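Local coordinates for protein restriction endonuclease S subunits (Thermoanaerobacter tengcongensis, PDB 3OKG) that probably binds DNA as the specificity (S) subunit of a type I restriction-modification methyltransferase, which it forms together with M polypeptides, at residues F92-P97 with P157-N162; P258-K263 with L305-G310; D320-F325 with I360-L365; W26-L31 with L168-P173. All coordinates share one frame; numbering follows the deposited sequence.

Contact 1 of 4, residues F92-P97 with P157-N162; sequences FATTRP and PAVTDN. With SO4 (sulfate ion), chain C; SO4 (sulfate ion), chain F.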
loop_
_atom_site.group_PDB
_atom_site.type_symbol
_atom_site.label_atom_id
_atom_site.label_comp_id
_atom_site.label_asym_id
_atom_site.label_seq_id
_atom_site.Cartn_x
_atom_site.Cartn_y
_atom_site.Cartn_z
ATOM N N PHE A 92 -9.760 -15.263 20.626
ATOM C CA PHE A 92 -10.100 -15.343 19.207
ATOM C C PHE A 92 -11.512 -14.758 19.037
ATOM O O PHE A 92 -12.474 -15.328 19.546
ATOM C CB PHE A 92 -10.114 -16.838 18.832
ATOM C CG PHE A 92 -10.488 -17.104 17.399
ATOM C CD1 PHE A 92 -9.512 -17.402 16.462
ATOM C CD2 PHE A 92 -11.829 -17.082 17.000
ATOM C CE1 PHE A 92 -9.853 -17.659 15.147
ATOM C CE2 PHE A 92 -12.175 -17.339 15.691
ATOM C CZ PHE A 92 -11.187 -17.626 14.758
ATOM N N ALA A 93 -11.634 -13.598 18.406
ATOM C CA ALA A 93 -12.953 -12.954 18.324
ATOM C C ALA A 93 -13.878 -13.820 17.479
ATOM O O ALA A 93 -13.483 -14.268 16.403
ATOM C CB ALA A 93 -12.836 -11.569 17.720
ATOM N N THR A 94 -15.096 -14.070 17.968
ATOM C CA THR A 94 -16.048 -14.865 17.201
ATOM C C THR A 94 -16.852 -14.006 16.218
ATOM O O THR A 94 -17.408 -14.527 15.280
ATOM C CB THR A 94 -16.967 -15.695 18.091
ATOM O OG1 THR A 94 -17.595 -14.851 19.077
ATOM C CG2 THR A 94 -16.149 -16.775 18.785
ATOM N N THR A 95 -16.880 -12.696 16.437
ATOM C CA THR A 95 -17.450 -11.753 15.468
ATOM C C THR A 95 -16.425 -11.430 14.369
ATOM O O THR A 95 -15.239 -11.266 14.663
ATOM C CB THR A 95 -17.843 -10.458 16.179
ATOM O OG1 THR A 95 -18.976 -10.716 17.018
ATOM C CG2 THR A 95 -18.201 -9.363 15.173
ATOM N N ARG A 96 -16.877 -11.348 13.116
ATOM C CA ARG A 96 -16.008 -11.078 11.973
ATOM C C ARG A 96 -14.617 -11.751 11.927
ATOM O O ARG A 96 -13.623 -11.126 11.571
ATOM C CB ARG A 96 -15.908 -9.555 11.754
ATOM C CG ARG A 96 -17.268 -8.922 11.474
ATOM C CD ARG A 96 -17.169 -7.418 11.268
ATOM N NE ARG A 96 -17.122 -6.708 12.536
ATOM C CZ ARG A 96 -18.202 -6.348 13.222
ATOM N NH1 ARG A 96 -19.411 -6.641 12.763
ATOM N NH2 ARG A 96 -18.074 -5.697 14.372
ATOM N N PRO A 97 -14.555 -13.044 12.252
ATOM C CA PRO A 97 -13.271 -13.756 12.387
ATOM C C PRO A 97 -12.207 -13.431 11.344
ATOM O O PRO A 97 -11.005 -13.535 11.617
ATOM C CB PRO A 97 -13.675 -15.223 12.271
ATOM C CG PRO A 97 -15.160 -15.225 12.545
ATOM C CD PRO A 97 -15.674 -13.956 11.962
ATOM N N PRO A 157 -27.384 -18.786 13.345
ATOM C CA PRO A 157 -26.539 -18.212 14.409
ATOM C C PRO A 157 -25.181 -17.709 13.903
ATOM O O PRO A 157 -24.637 -18.220 12.934
ATOM C CB PRO A 157 -26.318 -19.384 15.367
ATOM C CG PRO A 157 -27.515 -20.307 15.141
ATOM C CD PRO A 157 -27.785 -20.176 13.647
ATOM N N ALA A 158 -24.642 -16.706 14.580
ATOM C CA ALA A 158 -23.279 -16.256 14.315
ATOM C C ALA A 158 -22.300 -17.324 14.849
ATOM O O ALA A 158 -22.738 -18.315 15.444
ATOM C CB ALA A 158 -23.041 -14.888 14.976
ATOM N N VAL A 159 -20.998 -17.156 14.600
ATOM C CA VAL A 159 -19.999 -18.117 15.085
ATOM C C VAL A 159 -20.033 -18.232 16.610
ATOM O O VAL A 159 -20.167 -17.225 17.305
ATOM C CB VAL A 159 -18.570 -17.704 14.649
ATOM C CG1 VAL A 159 -17.503 -18.584 15.357
ATOM C CG2 VAL A 159 -18.441 -17.809 13.148
ATOM N N THR A 160 -19.902 -19.453 17.126
ATOM C CA THR A 160 -19.906 -19.696 18.571
ATOM C C THR A 160 -18.517 -20.148 19.042
ATOM O O THR A 160 -17.683 -20.533 18.217
ATOM C CB THR A 160 -20.883 -20.836 18.959
ATOM O OG1 THR A 160 -20.411 -22.079 18.426
ATOM C CG2 THR A 160 -22.298 -20.565 18.468
ATOM N N ASP A 161 -18.281 -20.121 20.353
ATOM C CA ASP A 161 -17.006 -20.615 20.890
ATOM C C ASP A 161 -16.852 -22.100 20.518
ATOM O O ASP A 161 -15.773 -22.556 20.134
ATOM C CB ASP A 161 -16.964 -20.489 22.412
ATOM C CG ASP A 161 -16.916 -19.038 22.898
ATOM O OD1 ASP A 161 -16.578 -18.129 22.114
ATOM O OD2 ASP A 161 -17.228 -18.807 24.083
ATOM N N ASN A 162 -17.927 -22.880 20.662
ATOM C CA ASN A 162 -17.834 -24.308 20.272
ATOM C C ASN A 162 -17.443 -24.515 18.800
ATOM O O ASN A 162 -16.713 -25.448 18.482
ATOM C CB ASN A 162 -19.142 -25.063 20.586
ATOM C CG ASN A 162 -19.315 -25.291 22.064
ATOM O OD1 ASN A 162 -18.331 -25.317 22.810
ATOM N ND2 ASN A 162 -20.558 -25.430 22.506
HETATM S S SO4 C . -20.506 -11.426 12.401
HETATM O O1 SO4 C . -19.366 -12.014 11.680
HETATM O O2 SO4 C . -21.402 -12.471 12.923
HETATM O O3 SO4 C . -20.014 -10.613 13.509
HETATM O O4 SO4 C . -21.241 -10.575 11.467
HETATM S S SO4 F . -23.211 -24.231 20.562
HETATM O O1 SO4 F . -22.768 -23.238 21.543
HETATM O O2 SO4 F . -23.282 -25.551 21.198
HETATM O O3 SO4 F . -24.518 -23.799 20.035
HETATM O O4 SO4 F . -22.252 -24.293 19.461
HETATM O O HOH W 1 -19.636 -14.636 13.625
HETATM O O HOH W 2 -17.461 -15.671 21.806
#

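Contact 2 of 4, residues P258-K263 with L305-G310; sequences PFFQGK and LACCIG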
loop_
_atom_site.group_PDB
_atom_site.type_symbol
_atom_site.label_atom_id
_atom_site.label_comp_id
_atom_site.label_asym_id
_atom_site.label_seq_id
_atom_site.Cartn_x
_atom_site.Cartn_y
_atom_site.Cartn_z
ATOM N N PRO A 258 -8.481 14.247 -31.842
ATOM C CA PRO A 258 -8.828 14.339 -30.417
ATOM C C PRO A 258 -8.548 15.742 -29.919
ATOM O O PRO A 258 -7.621 16.394 -30.408
ATOM C CB PRO A 258 -7.892 13.319 -29.754
ATOM C CG PRO A 258 -7.560 12.345 -30.858
ATOM C CD PRO A 258 -7.539 13.151 -32.129
ATOM N N PHE A 259 -9.335 16.209 -28.961
ATOM C CA PHE A 259 -9.192 17.576 -28.486
ATOM C C PHE A 259 -8.979 17.567 -26.991
ATOM O O PHE A 259 -9.724 16.915 -26.249
ATOM C CB PHE A 259 -10.425 18.425 -28.841
ATOM C CG PHE A 259 -10.452 19.773 -28.163
ATOM C CD1 PHE A 259 -9.791 20.856 -28.716
ATOM C CD2 PHE A 259 -11.144 19.954 -26.976
ATOM C CE1 PHE A 259 -9.818 22.099 -28.088
ATOM C CE2 PHE A 259 -11.177 21.181 -26.338
ATOM C CZ PHE A 259 -10.511 22.264 -26.899
ATOM N N PHE A 260 -7.953 18.286 -26.548
ATOM C CA PHE A 260 -7.673 18.372 -25.124
ATOM C C PHE A 260 -7.712 19.820 -24.660
ATOM O O PHE A 260 -6.902 20.658 -25.084
ATOM C CB PHE A 260 -6.324 17.707 -24.795
ATOM C CG PHE A 260 -6.168 16.328 -25.381
ATOM C CD1 PHE A 260 -6.955 15.275 -24.931
ATOM C CD2 PHE A 260 -5.239 16.081 -26.382
ATOM C CE1 PHE A 260 -6.814 14.012 -25.469
ATOM C CE2 PHE A 260 -5.088 14.810 -26.930
ATOM C CZ PHE A 260 -5.880 13.772 -26.471
ATOM N N GLN A 261 -8.671 20.101 -23.789
ATOM C CA GLN A 261 -8.947 21.454 -23.352
ATOM C C GLN A 261 -7.851 21.963 -22.445
ATOM O O GLN A 261 -7.397 23.101 -22.582
ATOM C CB GLN A 261 -10.287 21.514 -22.609
ATOM C CG GLN A 261 -10.457 22.752 -21.750
ATOM C CD GLN A 261 -10.568 24.010 -22.584
ATOM O OE1 GLN A 261 -10.936 23.956 -23.758
ATOM N NE2 GLN A 261 -10.242 25.152 -21.985
ATOM N N GLY A 262 -7.434 21.123 -21.508
ATOM C CA GLY A 262 -6.559 21.574 -20.450
ATOM C C GLY A 262 -5.953 20.461 -19.620
ATOM O O GLY A 262 -5.941 19.296 -20.034
ATOM N N LYS A 263 -5.423 20.842 -18.462
ATOM C CA LYS A 263 -4.724 19.904 -17.585
ATOM C C LYS A 263 -5.602 18.691 -17.249
ATOM O O LYS A 263 -5.122 17.547 -17.212
ATOM C CB LYS A 263 -4.257 20.616 -16.314
ATOM C CG LYS A 263 -3.746 19.676 -15.232
ATOM C CD LYS A 263 -2.964 20.428 -14.167
ATOM C CE LYS A 263 -2.788 19.584 -12.905
ATOM N NZ LYS A 263 -2.187 18.248 -13.188
ATOM N N LEU A 305 -0.343 11.202 -30.153
ATOM C CA LEU A 305 -1.126 11.204 -31.386
ATOM C C LEU A 305 -1.302 12.630 -31.890
ATOM O O LEU A 305 -1.305 13.576 -31.102
ATOM C CB LEU A 305 -2.517 10.603 -31.139
ATOM C CG LEU A 305 -2.694 9.092 -31.046
ATOM C CD1 LEU A 305 -1.774 8.387 -32.029
ATOM C CD2 LEU A 305 -2.450 8.608 -29.627
ATOM N N ALA A 306 -1.458 12.794 -33.199
ATOM C CA ALA A 306 -1.898 14.081 -33.717
ATOM C C ALA A 306 -3.172 14.452 -32.955
ATOM O O ALA A 306 -4.076 13.641 -32.813
ATOM C CB ALA A 306 -2.160 13.994 -35.209
ATOM N N CYS A 307 -3.229 15.665 -32.439
ATOM C CA CYS A 307 -4.369 16.089 -31.643
ATOM C C CYS A 307 -4.454 17.599 -31.727
ATOM O O CYS A 307 -3.656 18.214 -32.435
ATOM C CB CYS A 307 -4.226 15.634 -30.191
ATOM S SG CYS A 307 -2.739 16.277 -29.289
ATOM N N CYS A 308 -5.410 18.197 -31.018
ATOM C CA CYS A 308 -5.490 19.654 -30.927
ATOM C C CYS A 308 -5.827 20.093 -29.511
ATOM O O CYS A 308 -6.470 19.361 -28.757
ATOM C CB CYS A 308 -6.482 20.229 -31.942
ATOM S SG CYS A 308 -8.136 19.507 -31.859
ATOM N N ILE A 309 -5.378 21.295 -29.164
ATOM C CA ILE A 309 -5.380 21.773 -27.795
ATOM C C ILE A 309 -6.118 23.094 -27.634
ATOM O O ILE A 309 -6.088 23.948 -28.525
ATOM C CB ILE A 309 -3.924 21.946 -27.310
ATOM C CG1 ILE A 309 -3.150 22.888 -28.255
ATOM C CG2 ILE A 309 -3.233 20.573 -27.255
ATOM C CD1 ILE A 309 -1.809 23.378 -27.699
ATOM N N GLY A 310 -6.758 23.264 -26.481
ATOM C CA GLY A 310 -7.526 24.460 -26.201
ATOM C C GLY A 310 -6.861 25.451 -25.269
ATOM O O GLY A 310 -5.680 25.330 -24.934
#

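Contact 3 of 4, residues D320-F325 with I360-L365; sequences DSLERF and IPLPPL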
loop_
_atom_site.group_PDB
_atom_site.type_symbol
_atom_site.label_atom_id
_atom_site.label_comp_id
_atom_site.label_asym_id
_atom_site.label_seq_id
_atom_site.Cartn_x
_atom_site.Cartn_y
_atom_site.Cartn_z
ATOM N N ASP A 320 15.637 20.553 -33.840
ATOM C CA ASP A 320 16.589 19.446 -33.906
ATOM C C ASP A 320 17.645 19.482 -32.796
ATOM O O ASP A 320 18.157 18.443 -32.413
ATOM C CB ASP A 320 17.276 19.379 -35.273
ATOM C CG ASP A 320 16.293 19.204 -36.413
ATOM O OD1 ASP A 320 15.236 18.576 -36.192
ATOM O OD2 ASP A 320 16.581 19.696 -37.525
ATOM N N SER A 321 17.977 20.661 -32.283
ATOM C CA SER A 321 19.057 20.730 -31.290
ATOM C C SER A 321 18.598 20.412 -29.867
ATOM O O SER A 321 19.392 20.509 -28.940
ATOM C CB SER A 321 19.725 22.102 -31.300
ATOM O OG SER A 321 18.833 23.088 -30.808
ATOM N N LEU A 322 17.324 20.061 -29.696
ATOM C CA LEU A 322 16.760 19.835 -28.360
ATOM C C LEU A 322 16.030 18.490 -28.299
ATOM O O LEU A 322 15.122 18.239 -29.098
ATOM C CB LEU A 322 15.801 20.969 -27.975
ATOM C CG LEU A 322 14.959 20.791 -26.692
ATOM C CD1 LEU A 322 15.856 20.823 -25.442
ATOM C CD2 LEU A 322 13.908 21.888 -26.584
ATOM N N GLU A 323 16.455 17.631 -27.366
ATOM C CA GLU A 323 15.823 16.340 -27.112
ATOM C C GLU A 323 14.524 16.526 -26.349
ATOM O O GLU A 323 14.461 17.291 -25.380
ATOM C CB GLU A 323 16.756 15.444 -26.290
ATOM C CG GLU A 323 17.886 14.821 -27.086
ATOM C CD GLU A 323 17.386 13.766 -28.066
ATOM O OE1 GLU A 323 16.272 13.243 -27.865
ATOM O OE2 GLU A 323 18.107 13.455 -29.037
ATOM N N ARG A 324 13.486 15.822 -26.784
ATOM C CA ARG A 324 12.189 15.886 -26.137
ATOM C C ARG A 324 12.317 15.654 -24.641
ATOM O O ARG A 324 11.763 16.382 -23.806
ATOM C CB ARG A 324 11.301 14.771 -26.714
ATOM C CG ARG A 324 10.035 14.572 -25.940
ATOM C CD ARG A 324 8.956 13.998 -26.829
ATOM N NE ARG A 324 8.914 12.544 -26.838
ATOM C CZ ARG A 324 9.592 11.788 -27.688
ATOM N NH1 ARG A 324 10.384 12.358 -28.590
ATOM N NH2 ARG A 324 9.472 10.462 -27.632
ATOM N N PHE A 325 13.039 14.602 -24.300
ATOM C CA PHE A 325 13.131 14.224 -22.893
ATOM C C PHE A 325 14.024 15.121 -22.042
ATOM O O PHE A 325 13.838 15.199 -20.822
ATOM C CB PHE A 325 13.474 12.746 -22.775
ATOM C CG PHE A 325 12.329 11.861 -23.215
ATOM C CD1 PHE A 325 11.099 11.965 -22.585
ATOM C CD2 PHE A 325 12.470 10.972 -24.264
ATOM C CE1 PHE A 325 10.014 11.166 -22.984
ATOM C CE2 PHE A 325 11.403 10.176 -24.669
ATOM C CZ PHE A 325 10.171 10.285 -24.029
ATOM N N ILE A 360 17.174 27.683 -20.823
ATOM C CA ILE A 360 17.447 26.265 -20.587
ATOM C C ILE A 360 18.890 25.985 -20.976
ATOM O O ILE A 360 19.367 26.498 -21.996
ATOM C CB ILE A 360 16.452 25.362 -21.413
ATOM C CG1 ILE A 360 16.668 23.855 -21.145
ATOM C CG2 ILE A 360 16.545 25.660 -22.935
ATOM C CD1 ILE A 360 15.598 22.962 -21.870
ATOM N N PRO A 361 19.607 25.173 -20.171
ATOM C CA PRO A 361 20.981 24.883 -20.579
ATOM C C PRO A 361 20.919 23.834 -21.675
ATOM O O PRO A 361 20.139 22.887 -21.619
ATOM C CB PRO A 361 21.620 24.271 -19.315
ATOM C CG PRO A 361 20.460 23.995 -18.330
ATOM C CD PRO A 361 19.165 24.358 -19.026
ATOM N N LEU A 362 21.745 23.988 -22.683
ATOM C CA LEU A 362 21.623 23.158 -23.848
ATOM C C LEU A 362 22.936 22.509 -24.215
ATOM O O LEU A 362 23.779 23.147 -24.870
ATOM C CB LEU A 362 21.069 23.979 -25.043
ATOM C CG LEU A 362 20.662 23.119 -26.249
ATOM C CD1 LEU A 362 19.270 22.458 -26.008
ATOM C CD2 LEU A 362 20.652 23.942 -27.539
ATOM N N PRO A 363 23.114 21.235 -23.798
ATOM C CA PRO A 363 24.255 20.428 -24.218
ATOM C C PRO A 363 24.114 20.041 -25.673
ATOM O O PRO A 363 23.020 20.160 -26.234
ATOM C CB PRO A 363 24.123 19.138 -23.367
ATOM C CG PRO A 363 23.112 19.463 -22.284
ATOM C CD PRO A 363 22.194 20.469 -22.936
ATOM N N PRO A 364 25.199 19.545 -26.275
ATOM C CA PRO A 364 25.080 18.878 -27.569
ATOM C C PRO A 364 24.121 17.687 -27.428
ATOM O O PRO A 364 23.948 17.141 -26.338
ATOM C CB PRO A 364 26.500 18.389 -27.854
ATOM C CG PRO A 364 27.394 19.217 -26.978
ATOM C CD PRO A 364 26.587 19.598 -25.780
ATOM N N LEU A 365 23.500 17.281 -28.522
ATOM C CA LEU A 365 22.504 16.196 -28.453
ATOM C C LEU A 365 23.026 14.946 -27.764
ATOM O O LEU A 365 22.323 14.309 -26.973
ATOM C CB LEU A 365 22.012 15.837 -29.848
ATOM C CG LEU A 365 21.078 16.879 -30.457
ATOM C CD1 LEU A 365 20.923 16.634 -31.956
ATOM C CD2 LEU A 365 19.723 16.844 -29.752
HETATM O O HOH W 3 22.079 20.805 -29.048
#

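Contact 4 of 4, residues W26-L31 with L168-P173; sequences WRWVRL and LIPLPP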
loop_
_atom_site.group_PDB
_atom_site.type_symbol
_atom_site.label_atom_id
_atom_site.label_comp_id
_atom_site.label_asym_id
_atom_site.label_seq_id
_atom_site.Cartn_x
_atom_site.Cartn_y
_atom_site.Cartn_z
ATOM N N TRP A 26 3.207 -36.005 13.380
ATOM C CA TRP A 26 2.145 -35.026 13.627
ATOM C C TRP A 26 0.796 -35.733 13.642
ATOM O O TRP A 26 0.660 -36.824 13.098
ATOM C CB TRP A 26 2.123 -33.995 12.520
ATOM C CG TRP A 26 3.298 -33.105 12.374
ATOM C CD1 TRP A 26 4.612 -33.387 12.633
ATOM C CD2 TRP A 26 3.264 -31.792 11.830
ATOM N NE1 TRP A 26 5.390 -32.310 12.305
ATOM C CE2 TRP A 26 4.580 -31.316 11.802
ATOM C CE3 TRP A 26 2.223 -30.955 11.379
ATOM C CZ2 TRP A 26 4.905 -30.037 11.351
ATOM C CZ3 TRP A 26 2.553 -29.685 10.906
ATOM C CH2 TRP A 26 3.880 -29.238 10.900
ATOM N N ARG A 27 -0.212 -35.118 14.249
ATOM C CA ARG A 27 -1.561 -35.671 14.192
ATOM C C ARG A 27 -2.633 -34.595 14.028
ATOM O O ARG A 27 -2.415 -33.424 14.366
ATOM C CB ARG A 27 -1.848 -36.493 15.463
ATOM C CG ARG A 27 -1.472 -35.755 16.729
ATOM C CD ARG A 27 -1.357 -36.669 17.942
ATOM N NE ARG A 27 -2.687 -37.007 18.374
ATOM C CZ ARG A 27 -3.258 -36.578 19.490
ATOM N NH1 ARG A 27 -2.596 -35.816 20.350
ATOM N NH2 ARG A 27 -4.504 -36.938 19.738
ATOM N N TRP A 28 -3.792 -35.000 13.518
ATOM C CA TRP A 28 -4.938 -34.094 13.386
ATOM C C TRP A 28 -5.855 -34.208 14.599
ATOM O O TRP A 28 -6.248 -35.312 14.962
ATOM C CB TRP A 28 -5.757 -34.435 12.137
ATOM C CG TRP A 28 -5.174 -33.929 10.869
ATOM C CD1 TRP A 28 -4.538 -34.673 9.896
ATOM C CD2 TRP A 28 -5.157 -32.572 10.415
ATOM N NE1 TRP A 28 -4.136 -33.856 8.874
ATOM C CE2 TRP A 28 -4.500 -32.559 9.164
ATOM C CE3 TRP A 28 -5.621 -31.356 10.954
ATOM C CZ2 TRP A 28 -4.295 -31.383 8.439
ATOM C CZ3 TRP A 28 -5.428 -30.186 10.226
ATOM C CH2 TRP A 28 -4.778 -30.213 8.968
ATOM N N VAL A 29 -6.199 -33.070 15.208
ATOM C CA VAL A 29 -7.150 -33.039 16.318
ATOM C C VAL A 29 -8.092 -31.846 16.187
ATOM O O VAL A 29 -7.804 -30.908 15.448
ATOM C CB VAL A 29 -6.416 -32.897 17.655
ATOM C CG1 VAL A 29 -5.510 -34.061 17.848
ATOM C CG2 VAL A 29 -5.621 -31.542 17.716
ATOM N N ARG A 30 -9.219 -31.871 16.901
ATOM C CA ARG A 30 -10.007 -30.648 17.041
ATOM C C ARG A 30 -9.263 -29.747 18.034
ATOM O O ARG A 30 -8.657 -30.238 18.976
ATOM C CB ARG A 30 -11.432 -30.950 17.535
ATOM C CG ARG A 30 -12.365 -31.634 16.475
ATOM C CD ARG A 30 -13.734 -32.029 17.083
ATOM N NE ARG A 30 -13.525 -32.780 18.320
ATOM C CZ ARG A 30 -13.157 -34.057 18.370
ATOM N NH1 ARG A 30 -13.006 -34.769 17.256
ATOM N NH2 ARG A 30 -12.955 -34.631 19.549
ATOM N N LEU A 31 -9.322 -28.440 17.818
ATOM C CA LEU A 31 -8.623 -27.494 18.687
ATOM C C LEU A 31 -8.987 -27.793 20.145
ATOM O O LEU A 31 -8.122 -27.842 21.024
ATOM C CB LEU A 31 -9.048 -26.075 18.318
ATOM C CG LEU A 31 -8.494 -24.918 19.145
ATOM C CD1 LEU A 31 -6.972 -24.971 19.133
ATOM C CD2 LEU A 31 -9.036 -23.612 18.534
ATOM N N LEU A 168 -10.503 -28.276 13.028
ATOM C CA LEU A 168 -9.371 -29.198 12.986
ATOM C C LEU A 168 -8.045 -28.466 12.879
ATOM O O LEU A 168 -7.939 -27.513 12.119
ATOM C CB LEU A 168 -9.475 -30.111 11.748
ATOM C CG LEU A 168 -10.606 -31.124 11.773
ATOM C CD1 LEU A 168 -10.531 -32.063 10.517
ATOM C CD2 LEU A 168 -10.532 -31.926 13.065
ATOM N N ILE A 169 -7.022 -28.959 13.583
ATOM C CA ILE A 169 -5.697 -28.357 13.544
ATOM C C ILE A 169 -4.620 -29.444 13.429
ATOM O O ILE A 169 -4.779 -30.515 13.982
ATOM C CB ILE A 169 -5.416 -27.522 14.842
ATOM C CG1 ILE A 169 -5.479 -28.395 16.101
ATOM C CG2 ILE A 169 -6.381 -26.315 14.922
ATOM C CD1 ILE A 169 -4.626 -27.833 17.335
ATOM N N PRO A 170 -3.525 -29.152 12.712
ATOM C CA PRO A 170 -2.396 -30.067 12.636
ATOM C C PRO A 170 -1.570 -29.904 13.904
ATOM O O PRO A 170 -1.282 -28.772 14.319
ATOM C CB PRO A 170 -1.587 -29.534 11.451
ATOM C CG PRO A 170 -1.996 -28.139 11.270
ATOM C CD PRO A 170 -3.190 -27.848 12.132
ATOM N N LEU A 171 -1.181 -31.015 14.507
ATOM C CA LEU A 171 -0.489 -30.951 15.788
ATOM C C LEU A 171 0.852 -31.691 15.791
ATOM O O LEU A 171 0.878 -32.906 15.962
ATOM C CB LEU A 171 -1.404 -31.517 16.861
ATOM C CG LEU A 171 -0.924 -31.301 18.306
ATOM C CD1 LEU A 171 -1.203 -29.887 18.720
ATOM C CD2 LEU A 171 -1.658 -32.257 19.237
ATOM N N PRO A 172 1.952 -30.964 15.593
ATOM C CA PRO A 172 3.283 -31.567 15.744
ATOM C C PRO A 172 3.552 -31.912 17.201
ATOM O O PRO A 172 2.799 -31.475 18.084
ATOM C CB PRO A 172 4.233 -30.440 15.354
ATOM C CG PRO A 172 3.342 -29.327 14.753
ATOM C CD PRO A 172 2.031 -29.504 15.424
ATOM N N PRO A 173 4.636 -32.659 17.463
ATOM C CA PRO A 173 5.140 -32.763 18.844
ATOM C C PRO A 173 5.459 -31.393 19.393
ATOM O O PRO A 173 5.795 -30.461 18.629
ATOM C CB PRO A 173 6.453 -33.554 18.696
ATOM C CG PRO A 173 6.301 -34.318 17.426
ATOM C CD PRO A 173 5.438 -33.445 16.510
#

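Contact 1 of 4, residues F92-P97 with P157-N162
Thr94 and Val159 meet where two segments of the first DNA specificity domain pass each other, the turn after strand 90-93 and the lead-in to helix 161-165. Thr94 O lies 3.4 Å from Val159 CB, and Thr94 CB reaches Val159 CG1 at 4.0 Å. With CG1 anti to the backbone N (chi1 171°), CG2 is left to touch Pro97 CG. The methyl CG2 of Thr94 crosses the carboxylate arm of Asp161 at about a right angle, 3.6 Å from OD1. No direct hydrogen bond joins the segments; water takes that role. One water donates to Thr94 O, accepts from Val159 N at 3.0 Å and donates to a sulfate. A second sits 2.9 Å from Thr94 OG1 and bridges to Asp161 OD1. The first sulfate also accepts the backbone N-H of Arg96, its O1 2.9 Å from Arg96 N; another sulfate takes hydrogen bonds from Thr160 OG1 and from Asn162 ND2, the latter at 3.0 Å between ND2 and O2. Both ions probably come from the crystallisation liquor. Thr160 is the N-cap of the helix, its OG1 capping Asp163 N. Around the contact, Thr94 OG1 is bonded to Gly117 O, Asp161 OD2 is salt-bridged to Lys83, and Val164 of helix 161-165 packs against Phe92, Thr94 and Val159, beside strand 118-121.

Contact 2 of 4, residues P258-K263 with L305-G310
Cys307 SG stands between its own backbone N and carbonyl carbon (chi1 60°), while Phe260 CG lies anti to its carbonyl carbon (chi1 -49°); from these positions thiol and ring meet across neighbouring strands. The sulfur lies in the ring plane at the edge, 4.9 Å from the Phe260 centroid, and Cys307 CB comes within 3.5 Å of Phe260 CE2. A second sulfur-aromatic contact joins a directly paired couple, whereas Cys307 reaches Phe260 diagonally: Cys308 SG sits in plane at the edge of the Phe259 ring, 3.8 Å from its CD1. The far end of that ring reaches Gly310, with Phe259 CE1 3.6 Å from Gly310 N. Three backbone hydrogen bonds fix the register: Cys308 N to Pro258 O (2.9 Å), Phe260 N to Cys308 O (2.9 Å) and Gly310 N to Phe260 O (3.0 Å). Phe259 and Cys308 share one face, Phe260 and Ile309 the other, where Leu313 and Ala315 of strand 313-318 join them. This is the ladder of a parallel strand pair, here inside a mixed sheet of the second DNA specificity domain.

Contact 3 of 4, residues D320-F325 with I360-L365
Leu365 spreads its two methyls over the backbone ahead of helix 324-333: CD1 lies 3.3 Å from Asp320 O, and CD2 lies 3.7 Å from Ser321 C. The same CD2 meets Glu323 CG at 3.8 Å, the two side chains crossing at about a right angle. Leu362 packs beside it. Its CD1 is 3.5 Å from Ser321 O and 3.8 Å from Leu322 CD1, while CD2 faces Ser321 OG. Leu322, with CG anti to the backbone N (chi1 171°), also touches Ile360, CD1 to CD1 at 4.2 Å. The join is therefore largely methyl packing against backbone and aliphatic carbons, with no direct hydrogen bond between the segments. Polar links come one shell out. A water donates to both Ser321 O (2.7 Å) and Pro363 O (3.0 Å), and the amide of Gln368 spans the same gap: NE2 bonds both of those oxygens, and OE1 accepts from Glu323 N. Glu323 OE2 is salt-bridged to Arg369. Glu323 and Pro364 occupy the N-cap positions of helices 324-333 and 365-388, one beginning in each segment. Val236 of helix 233-236 packs on Ser321, Leu322 and Leu362, strand 229-232 pairs with Ile360 and Leu362, and Trp326 and Tyr330 of helix 324-333 rest on Ile360.

Contact 4 of 4, residues W26-L31 with L168-P173
Leu171 N donates to Arg27 O at 2.7 Å, a short but bent bond (139° at the hydrogen). It belongs to a two-stranded antiparallel ribbon that brings strand 27-30 against strand 168-171, both in the first DNA specificity domain, the latter leading into helix 174-216. Arg27 N returns a bond to Leu171 O. Val29 and Ile169 form the next hydrogen-bonded pair, with Ile169 N 2.8 Å from Val29 O and Val29 N bonded to Ile169 O. On their face Val29 CG2 packs 3.5 Å from Ile169 CG1, and Ile169 CD1 extends to Leu31 CD1. Trp28 and Pro170 occupy the other face: the indole leans over the neighbouring strand, Pro170 CB lying over its six-membered ring, 4.2 Å from the centroid, in a CH-pi contact. Tyr20 O holds Trp28 NE1. Leu136 of helix 130-137 touches Ile169 and Pro170, while Ile180 of helix 174-216 touches Trp26 and Pro172. At this end Trp26 CE3 lies 4.1 Å from Pro170 CB, and Pro172 CG sits over the centre of the Trp26 six-membered ring, 3.6 Å from its centroid.

How the contacts relate
The four contacts fall into two pairs, one in each DNA specificity domain, on opposite sides of the chain's centre. Contacts 1 and 4 have centres about 21 Å apart; contact 1 is nested within the loop that contact 4 closes, and helix 161-165 is followed in the chain by strand 168-171. Contacts 2 and 3, about 25 Å apart between centres, follow in series. The centres of contacts 3 and 4 lie about 70 Å apart, yet their second segments share the sequence IPLPP and each leads into a long helix, 365-388 and 174-216, which includes predicted coiled coil. Among the four, sulfate is bound at contact 1, probably as crystallisation ions.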